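Side-chain contacts in major centromere autoantigen B (Homo sapiens, PDB 1UFI), which binds centromeric DNA and forms dimers through its C-terminal dimerization domain: residues Y22-P27 and R31-I36; E11-F16 and D42-T47. All coordinates share one frame; numbering follows the deposited sequence.

Contact 1 of 2, residues Y22-P27 and R31-I36; sequences YLTSFP and RVQSHI
L23 meets V32 and I36 through apolar contacts at van der Waals separation. Its CG lies 4.0 Å from V32 CG1, and its CB lies 4.1 Å from I36 CD1. The L23 and I36 side chains lie alongside and point opposite ways, bringing CD2 of L23 beside both CG1 and CD1 of I36; the approach to V32 is oblique. The torsions that put L23 there are near-eclipsed, chi1 -127° and chi2 13°, so its exact rotamer is uncertain. All three of these residues are buried.

At the edge of this patch, T24 adds its methyl group. CG2 stands 4.2 Å from I36 CD1 and 4.1 Å from Q33 OE1, so the glutamine is met through carbon and not through a polar bond. The bend at chi2 of Q33 carries the amide closer to T24. The T24 hydroxyl bonds back to K20 O in the last turn of helix 9-23.

Within 22-27 the polar atoms are organised by a type I beta turn from L23 to F26. F26 N donates to L23 O at 3.2 Å. Y22 O takes two donors, S25 N at 3.0 Å and S25 OG at 2.7 Å, the hydroxyl approaching in the carbonyl plane on a lone pair. The F26 ring places CE1 over one face of the Y22 ring, near its rim.

The contact thus joins the end of helix 9-23 and the turn after it to the opening turns of helix 30-49. I36 also packs on F16 and K20. The second subunit approaches closely: its L39 packs on L23, T47 OG1 is hydrogen-bonded to Y22 OH, and D42 OD2 to H35 ND1.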
loop_
_atom_site.group_PDB
_atom_site.type_symbol
_atom_site.label_atom_id
_atom_site.label_comp_id
_atom_site.label_asym_id
_atom_site.label_seq_id
_atom_site.Cartn_x
_atom_site.Cartn_y
_atom_site.Cartn_z
ATOM N N TYR A 22 1.438 -9.664 2.832
ATOM C CA TYR A 22 0.931 -9.603 4.194
ATOM C C TYR A 22 -0.602 -9.691 4.257
ATOM O O TYR A 22 -1.198 -10.578 4.934
ATOM C CB TYR A 22 1.476 -8.367 4.956
ATOM C CG TYR A 22 0.902 -8.215 6.336
ATOM C CD1 TYR A 22 1.425 -8.970 7.398
ATOM C CD2 TYR A 22 -0.176 -7.364 6.584
ATOM C CE1 TYR A 22 0.893 -8.854 8.627
ATOM C CE2 TYR A 22 -0.692 -7.215 7.869
ATOM C CZ TYR A 22 -0.150 -8.034 8.859
ATOM O OH TYR A 22 -0.665 -7.947 10.119
ATOM N N LEU A 23 -1.244 -8.828 3.522
ATOM C CA LEU A 23 -2.687 -8.731 3.517
ATOM C C LEU A 23 -3.349 -9.993 3.024
ATOM O O LEU A 23 -4.302 -10.462 3.659
ATOM C CB LEU A 23 -3.061 -7.564 2.591
ATOM C CG LEU A 23 -3.967 -6.501 3.158
ATOM C CD1 LEU A 23 -4.190 -6.510 4.705
ATOM C CD2 LEU A 23 -3.576 -5.128 2.528
ATOM N N THR A 24 -2.882 -10.543 1.905
ATOM C CA THR A 24 -3.485 -11.787 1.367
ATOM C C THR A 24 -3.069 -13.035 2.183
ATOM O O THR A 24 -3.424 -14.150 1.810
ATOM C CB THR A 24 -3.097 -12.009 -0.129
ATOM O OG1 THR A 24 -1.677 -12.101 -0.220
ATOM C CG2 THR A 24 -3.451 -10.808 -0.934
ATOM N N SER A 25 -2.319 -12.860 3.273
ATOM C CA SER A 25 -1.961 -14.026 4.121
ATOM C C SER A 25 -3.138 -14.307 5.075
ATOM O O SER A 25 -3.163 -15.370 5.788
ATOM C CB SER A 25 -0.672 -13.778 4.915
ATOM O OG SER A 25 -0.890 -12.984 6.075
ATOM N N PHE A 26 -4.053 -13.335 5.137
ATOM C CA PHE A 26 -5.272 -13.387 5.933
ATOM C C PHE A 26 -6.411 -13.721 5.004
ATOM O O PHE A 26 -6.294 -13.510 3.782
ATOM C CB PHE A 26 -5.571 -12.034 6.599
ATOM C CG PHE A 26 -4.530 -11.657 7.652
ATOM C CD1 PHE A 26 -3.450 -10.845 7.300
ATOM C CD2 PHE A 26 -4.587 -12.196 8.942
ATOM C CE1 PHE A 26 -2.443 -10.545 8.214
ATOM C CE2 PHE A 26 -3.600 -11.892 9.882
ATOM C CZ PHE A 26 -2.533 -11.065 9.530
ATOM N N PRO A 27 -7.516 -14.227 5.540
ATOM C CA PRO A 27 -8.730 -14.353 4.730
ATOM C C PRO A 27 -9.118 -12.926 4.346
ATOM O O PRO A 27 -9.131 -12.052 5.192
ATOM C CB PRO A 27 -9.725 -15.036 5.683
ATOM C CG PRO A 27 -8.816 -15.697 6.639
ATOM C CD PRO A 27 -7.694 -14.723 6.911
ATOM N N ARG A 31 -13.620 -6.370 -0.989
ATOM C CA ARG A 31 -13.334 -4.957 -0.820
ATOM C C ARG A 31 -11.861 -4.723 -0.583
ATOM O O ARG A 31 -11.274 -3.779 -1.150
ATOM C CB ARG A 31 -14.117 -4.399 0.346
ATOM C CG ARG A 31 -14.300 -2.878 0.309
ATOM C CD ARG A 31 -15.714 -2.431 0.714
ATOM N NE ARG A 31 -15.694 -1.323 1.673
ATOM C CZ ARG A 31 -15.755 -0.034 1.335
ATOM N NH1 ARG A 31 -15.805 0.336 0.058
ATOM N NH2 ARG A 31 -15.743 0.893 2.277
ATOM N N VAL A 32 -11.249 -5.556 0.268
ATOM C CA VAL A 32 -9.774 -5.433 0.490
ATOM C C VAL A 32 -9.013 -5.711 -0.800
ATOM O O VAL A 32 -8.074 -4.987 -1.126
ATOM C CB VAL A 32 -9.282 -6.380 1.672
ATOM C CG1 VAL A 32 -7.751 -6.178 1.881
ATOM C CG2 VAL A 32 -10.067 -6.002 2.920
ATOM N N GLN A 33 -9.380 -6.761 -1.530
ATOM C CA GLN A 33 -8.739 -7.081 -2.774
ATOM C C GLN A 33 -8.796 -5.872 -3.702
ATOM O O GLN A 33 -7.828 -5.545 -4.396
ATOM C CB GLN A 33 -9.451 -8.240 -3.433
ATOM C CG GLN A 33 -8.530 -9.064 -4.324
ATOM C CD GLN A 33 -7.778 -10.102 -3.474
ATOM O OE1 GLN A 33 -6.549 -10.190 -3.520
ATOM N NE2 GLN A 33 -8.528 -10.839 -2.656
ATOM N N SER A 34 -9.971 -5.278 -3.761
ATOM C CA SER A 34 -10.193 -4.115 -4.640
ATOM C C SER A 34 -9.281 -2.947 -4.237
ATOM O O SER A 34 -8.672 -2.263 -5.087
ATOM C CB SER A 34 -11.639 -3.656 -4.567
ATOM O OG SER A 34 -11.788 -2.648 -5.591
ATOM N N HIS A 35 -9.207 -2.711 -2.939
ATOM C CA HIS A 35 -8.346 -1.670 -2.388
ATOM C C HIS A 35 -6.885 -1.916 -2.743
ATOM O O HIS A 35 -6.167 -0.974 -3.053
ATOM C CB HIS A 35 -8.473 -1.647 -0.881
ATOM C CG HIS A 35 -9.796 -1.135 -0.378
ATOM N ND1 HIS A 35 -10.226 -1.351 0.910
ATOM C CD2 HIS A 35 -10.764 -0.399 -0.979
ATOM C CE1 HIS A 35 -11.420 -0.807 1.075
ATOM N NE2 HIS A 35 -11.753 -0.184 -0.046
ATOM N N ILE A 36 -6.430 -3.168 -2.701
ATOM C CA ILE A 36 -5.068 -3.502 -3.149
ATOM C C ILE A 36 -4.867 -3.150 -4.618
ATOM O O ILE A 36 -3.894 -2.465 -4.960
ATOM C CB ILE A 36 -4.779 -4.993 -2.940
ATOM C CG1 ILE A 36 -4.657 -5.221 -1.453
ATOM C CG2 ILE A 36 -3.433 -5.369 -3.597
ATOM C CD1 ILE A 36 -4.616 -6.779 -1.096
#

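Contact 2 of 2, residues E11-F16 and D42-T47; sequences EAMAYF and DLVHVT
M13 and L43 have the nearest CA atoms, 7.8 Å apart, where segments 11-16 and 42-47 run almost antiparallel at 167° with their axes 11.2 Å apart. Side chains fill this separation. L43 points its CB at the facing helix, and M13 SD rests 3.6 Å from L43 CB. Bends at chi2 and chi3 fold the methionine chain round, placing its CE methyl 4.2 Å from CG2 of V44, roughly perpendicular to the V44 side chain.

One turn further along, F16 shares L43 CD1 with M13, whose SD is 3.9 Å from that methyl. With CG set opposite its own backbone N (chi1 -171°), the F16 ring presents a face to L43 CD1. The methyl sits 4.0 Å from the ring centroid and 30° off the normal, a CH-pi contact displaced toward the CG-CD2 side of the ring.

Within its own helix, T47 OG1 donates to L43 O at 2.7 Å, and L43 also packs on Y22 of the second subunit. Across the two segments the chemistry is wholly apolar: sulfur, methyl groups and one aromatic face pack closely without directional bonds.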
loop_
_atom_site.group_PDB
_atom_site.type_symbol
_atom_site.label_atom_id
_atom_site.label_comp_id
_atom_site.label_asym_id
_atom_site.label_seq_id
_atom_site.Cartn_x
_atom_site.Cartn_y
_atom_site.Cartn_z
ATOM N N GLU A 11 11.785 0.249 -5.746
ATOM C CA GLU A 11 11.790 -0.057 -4.319
ATOM C C GLU A 11 10.316 -0.019 -3.864
ATOM O O GLU A 11 9.833 -0.943 -3.172
ATOM C CB GLU A 11 12.576 0.989 -3.565
ATOM C CG GLU A 11 14.105 0.848 -3.721
ATOM C CD GLU A 11 14.909 2.110 -3.381
ATOM O OE1 GLU A 11 16.113 2.175 -3.746
ATOM O OE2 GLU A 11 14.413 3.057 -2.795
ATOM N N ALA A 12 9.612 1.045 -4.231
ATOM C CA ALA A 12 8.227 1.194 -3.739
ATOM C C ALA A 12 7.385 -0.008 -4.147
ATOM O O ALA A 12 6.520 -0.507 -3.392
ATOM C CB ALA A 12 7.601 2.506 -4.207
ATOM N N MET A 13 7.585 -0.475 -5.379
ATOM C CA MET A 13 6.796 -1.601 -5.856
ATOM C C MET A 13 7.174 -2.890 -5.173
ATOM O O MET A 13 6.301 -3.761 -5.002
ATOM C CB MET A 13 6.861 -1.716 -7.400
ATOM C CG MET A 13 6.369 -0.450 -8.058
ATOM S SD MET A 13 4.661 0.150 -7.485
ATOM C CE MET A 13 3.934 -0.929 -8.054
ATOM N N ALA A 14 8.465 -3.037 -4.847
ATOM C CA ALA A 14 8.930 -4.201 -4.072
ATOM C C ALA A 14 8.229 -4.226 -2.723
ATOM O O ALA A 14 7.701 -5.253 -2.295
ATOM C CB ALA A 14 10.463 -4.183 -3.903
ATOM N N TYR A 15 8.247 -3.081 -2.066
ATOM C CA TYR A 15 7.560 -2.870 -0.743
ATOM C C TYR A 15 6.076 -3.146 -0.874
ATOM O O TYR A 15 5.474 -3.786 -0.060
ATOM C CB TYR A 15 7.757 -1.453 -0.285
ATOM C CG TYR A 15 9.235 -1.058 -0.102
ATOM C CD1 TYR A 15 10.225 -2.025 0.069
ATOM C CD2 TYR A 15 9.583 0.273 -0.092
ATOM C CE1 TYR A 15 11.592 -1.633 0.228
ATOM C CE2 TYR A 15 10.916 0.658 0.070
ATOM C CZ TYR A 15 11.874 -0.274 0.226
ATOM O OH TYR A 15 13.160 0.215 0.397
ATOM N N PHE A 16 5.444 -2.610 -1.911
ATOM C CA PHE A 16 4.041 -2.893 -2.136
ATOM C C PHE A 16 3.700 -4.384 -2.313
ATOM O O PHE A 16 2.663 -4.882 -1.802
ATOM C CB PHE A 16 3.512 -2.096 -3.369
ATOM C CG PHE A 16 2.020 -2.204 -3.480
ATOM C CD1 PHE A 16 1.416 -3.127 -4.303
ATOM C CD2 PHE A 16 1.241 -1.425 -2.603
ATOM C CE1 PHE A 16 -0.004 -3.258 -4.284
ATOM C CE2 PHE A 16 -0.159 -1.509 -2.625
ATOM C CZ PHE A 16 -0.762 -2.467 -3.444
ATOM N N ASP A 42 -2.644 2.966 -8.998
ATOM C CA ASP A 42 -2.279 4.375 -8.811
ATOM C C ASP A 42 -0.763 4.452 -8.825
ATOM O O ASP A 42 -0.175 5.368 -9.440
ATOM C CB ASP A 42 -2.779 4.959 -7.448
ATOM C CG ASP A 42 -4.290 5.075 -7.362
ATOM O OD1 ASP A 42 -4.952 5.275 -8.404
ATOM O OD2 ASP A 42 -4.890 4.958 -6.276
ATOM N N LEU A 43 -0.093 3.539 -8.096
ATOM C CA LEU A 43 1.374 3.565 -8.012
ATOM C C LEU A 43 2.004 3.523 -9.430
ATOM O O LEU A 43 2.942 4.287 -9.677
ATOM C CB LEU A 43 1.871 2.388 -7.209
ATOM C CG LEU A 43 1.769 2.594 -5.705
ATOM C CD1 LEU A 43 1.808 1.153 -5.051
ATOM C CD2 LEU A 43 2.934 3.454 -5.221
ATOM N N VAL A 44 1.467 2.684 -10.311
ATOM C CA VAL A 44 2.014 2.530 -11.674
ATOM C C VAL A 44 1.642 3.732 -12.500
ATOM O O VAL A 44 2.456 4.258 -13.281
ATOM C CB VAL A 44 1.447 1.310 -12.330
ATOM C CG1 VAL A 44 1.618 1.362 -13.885
ATOM C CG2 VAL A 44 2.051 0.046 -11.644
ATOM N N HIS A 45 0.393 4.138 -12.404
ATOM C CA HIS A 45 -0.067 5.103 -13.413
ATOM C C HIS A 45 0.234 6.553 -13.049
ATOM O O HIS A 45 0.500 7.349 -13.960
ATOM C CB HIS A 45 -1.506 4.828 -13.849
ATOM C CG HIS A 45 -1.599 3.730 -14.852
ATOM N ND1 HIS A 45 -2.012 2.460 -14.522
ATOM C CD2 HIS A 45 -1.251 3.686 -16.162
ATOM C CE1 HIS A 45 -1.950 1.683 -15.589
ATOM N NE2 HIS A 45 -1.485 2.404 -16.598
ATOM N N VAL A 46 0.248 6.894 -11.760
ATOM C CA VAL A 46 0.806 8.155 -11.291
ATOM C C VAL A 46 2.260 8.330 -11.730
ATOM O O VAL A 46 2.671 9.428 -12.083
ATOM C CB VAL A 46 0.738 8.294 -9.756
ATOM C CG1 VAL A 46 1.628 9.445 -9.216
ATOM C CG2 VAL A 46 -0.757 8.471 -9.316
ATOM N N THR A 47 3.034 7.264 -11.641
ATOM C CA THR A 47 4.427 7.276 -12.062
ATOM C C THR A 47 4.521 7.471 -13.589
ATOM O O THR A 47 5.240 8.340 -14.043
ATOM C CB THR A 47 5.091 5.963 -11.611
ATOM O OG1 THR A 47 5.033 5.923 -10.176
ATOM C CG2 THR A 47 6.640 5.935 -11.975
#

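In the fold
Contacts 1 and 2 join the same two helices, 9-23 and 30-49, at points whose centres are about 17 Å apart and fall on opposite sides of the chain's centre. Along the chain the order is 11-16, 22-27, 31-36, 42-47: the inner pair borders the connection between the helices and the outer pair lies toward the termini, as expected of an antiparallel helical hairpin. The two contacts touch where I36 O lies 3.5 Å from F16 CZ. Both also reach the second subunit, so the packing that closes the hairpin is probably coupled to the dimer interface. Two such hairpins give the dimer four helices, consistent with a four-helix dimerization domain.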